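Local structure of conserved exported protein (Bacteroides fragilis, 3CLW) at residues 272-277 against 306-311; 232-237 against 278-283. The protein is of unknown function but probably hydrolyses O-glycosidic bonds. All blocks are in the same frame, centred on the assembly; numbering follows the deposited sequence.

In the fold
Both contacts belong to the barrel domain expected of this family. Interaction 1 pairs the neighbouring parallel strands 270-276 and 307-310, and interaction 2 joins the loops that follow strands 226-232 and 270-276. Their centres lie about 13 Å apart, and the chain passes straight from one to the other at His277 and Asp278. The backbone N of His277 is 3.0 Å from Val232 O, probably a hydrogen bond, and Met235 CE packs 3.6 Å from Phe308 CZ. By analogy with related glycosidase barrels, Glu186 and Glu312 are probably the acid pair; His277 bonds to Glu186 and Tyr279 to Glu312, while Glu231 is shared by His277 and Ser311.

Interaction 1 (272-277 against 306-311); sequences NCVAAH and TKFWAS
Residues 273-276 and 307-310 run as parallel strands whose axes cross at -21°, Cys273 pairing with Lys307 and Ala276 with Ala310, and five backbone hydrogen bonds alternate between them from Lys307 N to Asn272 O through Ser311 N to Ala276 O. On the face shared with Ala275, the sulfur of Cys273 lies over the five-membered ring of Trp309, SG 3.6 Å from its centroid. SG stands anti to the backbone N (chi1 -179°), and a small polarisable thiol suits this close seat. Trp309 NE1 is bonded to Asp20, which with Glu18 also holds the Lys307 amine. On the other face Phe308 CD1 comes 3.2 Å from Val274 O and CE1 4.0 Å from Ala276 CB, the small alanine letting the ring lie close. Val274, Thr306 and Phe308 pack on Leu299 of helix 285-300, which completes a beta-alpha-beta unit with these strands. At the Asn272 end, Thr306 OG1 donates to Asn272 OD1 over 2.7 Å. At the other end Ser311 OG lies in the plane of the His277 ring, 3.1 Å from CD2. Glu231 OE2 is hydrogen-bonded to both Ser311 OG and His277 NE2, and Glu186 to His277 ND1, so the strand pair ends in a buried polar cluster that would fix the imidazole's rotation.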
loop_
_atom_site.group_PDB
_atom_site.type_symbol
_atom_site.label_atom_id
_atom_site.label_comp_id
_atom_site.label_asym_id
_atom_site.label_seq_id
_atom_site.Cartn_x
_atom_site.Cartn_y
_atom_site.Cartn_z
ATOM N N ASN A 272 13.520 -8.912 -3.517
ATOM C CA ASN A 272 13.074 -9.836 -4.545
ATOM C C ASN A 272 11.551 -9.896 -4.588
ATOM O O ASN A 272 10.923 -10.827 -4.068
ATOM C CB ASN A 272 13.708 -11.237 -4.343
ATOM C CG ASN A 272 13.296 -12.250 -5.423
ATOM O OD1 ASN A 272 13.084 -11.897 -6.585
ATOM N ND2 ASN A 272 13.181 -13.513 -5.024
ATOM N N CYS A 273 10.992 -8.908 -5.271
ATOM C CA CYS A 273 9.579 -8.553 -5.186
ATOM C C CYS A 273 9.319 -7.501 -6.251
ATOM O O CYS A 273 10.137 -6.607 -6.481
ATOM C CB CYS A 273 9.255 -7.962 -3.798
ATOM S SG CYS A 273 7.535 -7.509 -3.524
ATOM N N VAL A 274 8.180 -7.623 -6.914
ATOM C CA VAL A 274 7.709 -6.634 -7.891
ATOM C C VAL A 274 6.571 -5.824 -7.230
ATOM O O VAL A 274 5.647 -6.406 -6.657
ATOM C CB VAL A 274 7.176 -7.362 -9.144
ATOM C CG1 VAL A 274 6.556 -6.394 -10.160
ATOM C CG2 VAL A 274 8.253 -8.202 -9.782
ATOM N N ALA A 275 6.648 -4.501 -7.313
ATOM C CA ALA A 275 5.595 -3.617 -6.802
ATOM C C ALA A 275 4.814 -2.956 -7.909
ATOM O O ALA A 275 5.394 -2.313 -8.787
ATOM C CB ALA A 275 6.184 -2.521 -5.855
ATOM N N ALA A 276 3.497 -3.102 -7.856
ATOM C CA ALA A 276 2.611 -2.364 -8.753
ATOM C C ALA A 276 1.364 -1.898 -8.008
ATOM O O ALA A 276 1.021 -2.433 -6.951
ATOM C CB ALA A 276 2.220 -3.213 -9.974
ATOM N N HIS A 277 0.696 -0.905 -8.588
ATOM C CA HIS A 277 -0.509 -0.301 -8.014
ATOM C C HIS A 277 -1.767 -0.902 -8.599
ATOM O O HIS A 277 -1.771 -1.357 -9.749
ATOM C CB HIS A 277 -0.459 1.215 -8.228
ATOM C CG HIS A 277 0.783 1.844 -7.674
ATOM N ND1 HIS A 277 1.125 3.159 -7.894
ATOM C CD2 HIS A 277 1.793 1.312 -6.947
ATOM C CE1 HIS A 277 2.277 3.421 -7.302
ATOM N NE2 HIS A 277 2.685 2.326 -6.692
ATOM N N THR A 306 10.018 -14.905 -6.561
ATOM C CA THR A 306 9.835 -13.468 -6.448
ATOM C C THR A 306 8.475 -13.169 -5.868
ATOM O O THR A 306 7.486 -13.738 -6.282
ATOM C CB THR A 306 10.045 -12.791 -7.810
ATOM O OG1 THR A 306 11.377 -13.091 -8.237
ATOM C CG2 THR A 306 9.857 -11.257 -7.745
ATOM N N LYS A 307 8.455 -12.296 -4.871
ATOM C CA LYS A 307 7.200 -11.807 -4.290
ATOM C C LYS A 307 6.475 -10.759 -5.167
ATOM O O LYS A 307 7.056 -10.136 -6.064
ATOM C CB LYS A 307 7.457 -11.246 -2.891
ATOM C CG LYS A 307 7.749 -12.293 -1.821
ATOM C CD LYS A 307 8.155 -11.629 -0.552
ATOM C CE LYS A 307 8.236 -12.638 0.569
ATOM N NZ LYS A 307 8.572 -11.993 1.875
ATOM N N PHE A 308 5.191 -10.581 -4.877
ATOM C CA PHE A 308 4.455 -9.432 -5.366
ATOM C C PHE A 308 3.948 -8.542 -4.200
ATOM O O PHE A 308 3.549 -9.061 -3.169
ATOM C CB PHE A 308 3.279 -9.878 -6.260
ATOM C CG PHE A 308 2.500 -8.720 -6.816
ATOM C CD1 PHE A 308 3.051 -7.924 -7.806
ATOM C CD2 PHE A 308 1.256 -8.406 -6.302
ATOM C CE1 PHE A 308 2.350 -6.840 -8.306
ATOM C CE2 PHE A 308 0.551 -7.327 -6.770
ATOM C CZ PHE A 308 1.088 -6.534 -7.777
ATOM N N TRP A 309 3.995 -7.220 -4.384
ATOM C CA TRP A 309 3.402 -6.235 -3.457
ATOM C C TRP A 309 2.460 -5.324 -4.238
ATOM O O TRP A 309 2.837 -4.728 -5.279
ATOM C CB TRP A 309 4.471 -5.356 -2.797
ATOM C CG TRP A 309 5.157 -5.911 -1.564
ATOM C CD1 TRP A 309 5.224 -7.235 -1.165
ATOM C CD2 TRP A 309 5.911 -5.163 -0.588
ATOM N NE1 TRP A 309 5.949 -7.337 -0.002
ATOM C CE2 TRP A 309 6.383 -6.085 0.373
ATOM C CE3 TRP A 309 6.219 -3.785 -0.425
ATOM C CZ2 TRP A 309 7.154 -5.697 1.462
ATOM C CZ3 TRP A 309 7.005 -3.405 0.668
ATOM C CH2 TRP A 309 7.449 -4.357 1.598
ATOM N N ALA A 310 1.220 -5.231 -3.768
ATOM C CA ALA A 310 0.312 -4.189 -4.250
ATOM C C ALA A 310 0.670 -2.950 -3.400
ATOM O O ALA A 310 0.525 -2.948 -2.168
ATOM C CB ALA A 310 -1.163 -4.635 -4.118
ATOM N N SER A 311 1.246 -1.934 -4.027
ATOM C CA SER A 311 1.968 -0.934 -3.237
ATOM C C SER A 311 1.352 0.466 -3.222
ATOM O O SER A 311 1.925 1.389 -2.638
ATOM C CB SER A 311 3.422 -0.848 -3.694
ATOM O OG SER A 311 3.457 -0.548 -5.095
#

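Interaction 2 (232-237 against 278-283)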
loop_
_atom_site.group_PDB
_atom_site.type_symbol
_atom_site.label_atom_id
_atom_site.label_comp_id
_atom_site.label_asym_id
_atom_site.label_seq_id
_atom_site.Cartn_x
_atom_site.Cartn_y
_atom_site.Cartn_z
ATOM N N VAL A 232 4.752 0.674 -10.824
ATOM C CA VAL A 232 3.946 1.063 -11.998
ATOM C C VAL A 232 2.488 1.433 -11.632
ATOM O O VAL A 232 1.853 0.774 -10.805
ATOM C CB VAL A 232 4.000 0.009 -13.181
ATOM C CG1 VAL A 232 5.365 0.113 -13.962
ATOM C CG2 VAL A 232 3.722 -1.398 -12.720
ATOM N N GLY A 233 1.974 2.480 -12.261
ATOM C CA GLY A 233 0.638 2.974 -11.929
ATOM C C GLY A 233 -0.518 2.053 -12.252
ATOM O O GLY A 233 -1.602 2.176 -11.684
ATOM N N ASP A 234 -0.280 1.124 -13.169
ATOM C CA ASP A 234 -1.301 0.208 -13.675
ATOM C C ASP A 234 -0.610 -1.143 -13.831
ATOM O O ASP A 234 0.509 -1.216 -14.383
ATOM C CB ASP A 234 -1.858 0.734 -15.020
ATOM C CG ASP A 234 -3.116 -0.022 -15.497
ATOM O OD1 ASP A 234 -3.176 -1.263 -15.371
ATOM O OD2 ASP A 234 -4.039 0.630 -16.034
ATOM N N MET A 235 -1.253 -2.210 -13.345
ATOM C CA MET A 235 -0.649 -3.549 -13.392
ATOM C C MET A 235 -0.392 -4.010 -14.860
ATOM O O MET A 235 0.313 -4.974 -15.089
ATOM C CB MET A 235 -1.518 -4.571 -12.636
ATOM C CG MET A 235 -1.461 -4.517 -11.095
ATOM S SD MET A 235 -2.955 -5.211 -10.299
ATOM C CE MET A 235 -2.246 -5.659 -8.724
ATOM N N LYS A 236 -0.951 -3.305 -15.843
ATOM C CA LYS A 236 -0.816 -3.738 -17.254
ATOM C C LYS A 236 0.615 -3.558 -17.731
ATOM O O LYS A 236 1.074 -4.305 -18.566
ATOM C CB LYS A 236 -1.812 -3.042 -18.193
ATOM C CG LYS A 236 -1.474 -1.611 -18.508
ATOM C CD LYS A 236 -2.538 -0.930 -19.329
ATOM C CE LYS A 236 -2.188 0.544 -19.470
ATOM N NZ LYS A 236 -3.106 1.298 -20.402
ATOM N N TYR A 237 1.326 -2.598 -17.140
ATOM C CA TYR A 237 2.740 -2.376 -17.433
ATOM C C TYR A 237 3.653 -3.504 -16.939
ATOM O O TYR A 237 4.843 -3.497 -17.204
ATOM C CB TYR A 237 3.167 -1.034 -16.872
ATOM C CG TYR A 237 2.544 0.121 -17.605
ATOM C CD1 TYR A 237 3.095 0.589 -18.811
ATOM C CD2 TYR A 237 1.399 0.753 -17.111
ATOM C CE1 TYR A 237 2.512 1.654 -19.487
ATOM C CE2 TYR A 237 0.832 1.810 -17.775
ATOM C CZ TYR A 237 1.379 2.256 -18.968
ATOM O OH TYR A 237 0.797 3.325 -19.627
ATOM N N ASP A 278 -2.818 -0.924 -7.789
ATOM C CA ASP A 278 -4.135 -1.486 -8.142
ATOM C C ASP A 278 -4.974 -0.617 -9.079
ATOM O O ASP A 278 -6.014 -1.059 -9.565
ATOM C CB ASP A 278 -4.942 -1.694 -6.874
ATOM C CG ASP A 278 -4.430 -2.834 -6.051
ATOM O OD1 ASP A 278 -4.493 -3.993 -6.521
ATOM O OD2 ASP A 278 -3.986 -2.570 -4.917
ATOM N N TYR A 279 -4.559 0.622 -9.291
ATOM C CA TYR A 279 -5.337 1.558 -10.094
ATOM C C TYR A 279 -5.793 0.994 -11.452
ATOM O O TYR A 279 -5.052 0.263 -12.088
ATOM C CB TYR A 279 -4.534 2.839 -10.312
ATOM C CG TYR A 279 -4.188 3.576 -9.027
ATOM C CD1 TYR A 279 -5.196 4.212 -8.272
ATOM C CD2 TYR A 279 -2.874 3.659 -8.579
ATOM C CE1 TYR A 279 -4.902 4.899 -7.097
ATOM C CE2 TYR A 279 -2.561 4.350 -7.399
ATOM C CZ TYR A 279 -3.594 4.975 -6.664
ATOM O OH TYR A 279 -3.328 5.675 -5.515
ATOM N N TRP A 280 -7.020 1.342 -11.858
ATOM C CA TRP A 280 -7.614 1.016 -13.177
ATOM C C TRP A 280 -7.800 -0.456 -13.500
ATOM O O TRP A 280 -8.047 -0.819 -14.643
ATOM C CB TRP A 280 -6.888 1.739 -14.322
ATOM C CG TRP A 280 -6.467 3.089 -13.936
ATOM C CD1 TRP A 280 -5.186 3.529 -13.808
ATOM C CD2 TRP A 280 -7.321 4.182 -13.562
ATOM N NE1 TRP A 280 -5.177 4.843 -13.381
ATOM C CE2 TRP A 280 -6.473 5.269 -13.216
ATOM C CE3 TRP A 280 -8.721 4.355 -13.489
ATOM C CZ2 TRP A 280 -6.977 6.529 -12.811
ATOM C CZ3 TRP A 280 -9.237 5.606 -13.060
ATOM C CH2 TRP A 280 -8.357 6.679 -12.732
ATOM N N SER A 281 -7.703 -1.314 -12.504
ATOM C CA SER A 281 -7.816 -2.733 -12.758
ATOM C C SER A 281 -8.732 -3.397 -11.732
ATOM O O SER A 281 -8.788 -4.621 -11.646
ATOM C CB SER A 281 -6.423 -3.404 -12.793
ATOM O OG SER A 281 -5.751 -3.363 -11.525
ATOM N N ALA A 282 -9.438 -2.582 -10.952
ATOM C CA ALA A 282 -10.299 -3.118 -9.872
ATOM C C ALA A 282 -11.750 -3.312 -10.286
ATOM O O ALA A 282 -12.549 -3.824 -9.506
ATOM C CB ALA A 282 -10.213 -2.256 -8.625
ATOM N N TYR A 283 -12.066 -2.913 -11.518
ATOM C CA TYR A 283 -13.401 -2.997 -12.106
ATOM C C TYR A 283 -13.255 -3.008 -13.623
ATOM O O TYR A 283 -12.394 -2.290 -14.147
ATOM C CB TYR A 283 -14.221 -1.781 -11.675
ATOM C CG TYR A 283 -15.658 -1.771 -12.158
ATOM C CD1 TYR A 283 -16.665 -2.343 -11.390
ATOM C CD2 TYR A 283 -16.005 -1.189 -13.385
ATOM C CE1 TYR A 283 -17.969 -2.340 -11.802
ATOM C CE2 TYR A 283 -17.325 -1.183 -13.820
ATOM C CZ TYR A 283 -18.302 -1.763 -13.013
ATOM O OH TYR A 283 -19.631 -1.769 -13.404
HETATM O O HOH W 1 -3.451 -1.805 -11.718
#
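The carbonyl oxygen of Gly233 lies at the edge of the Tyr279 ring, in its plane, 3.3 Å from Tyr279 CB and 3.7 Å from CD2, while the Trp280 indole has Asp234 OD2 at its edge. That carboxylate oxygen approaches Trp280 CB to 3.5 Å; the two side chains cross at about a right angle, with carboxylate and indole planes 36° apart. Neither ring is stacked by the opposite loop. Tyr279 also meets Tyr313, the planes at about 40°, and its hydroxyl is bonded to Glu312.

No direct hydrogen bond joins the loops, and a single water does that work. It accepts from Met235 N and from Ser281 OG, and donates to Tyr279 O over 2.6 Å. Serine suits the place because its short side chain points its hydroxyl across to this water. Asp234 OD1 accepts from Lys236 N at 3.1 Å, an Asx turn leading into the 3-10 segment that begins at Met235, and residues 278-281 make a type II turn with Trp280 at its third position, where phi is positive (62°).

Met235 lies alongside Asp278. Its SD is 3.6 Å from Ser281 OG and its CE 3.6 Å from Asp278 OD1, an oxygen that forms a salt bridge with Arg292. The two loops follow neighbouring parallel strands, at the end of the barrel where loops after strands usually shape the active site in such folds. The Met235 side chain also packs on Ile291 and Ile295 of helix 285-300 and on Ala276 of strand 270-276, while Asp278 and Ala282 rest on Ile341 of helix 328-347.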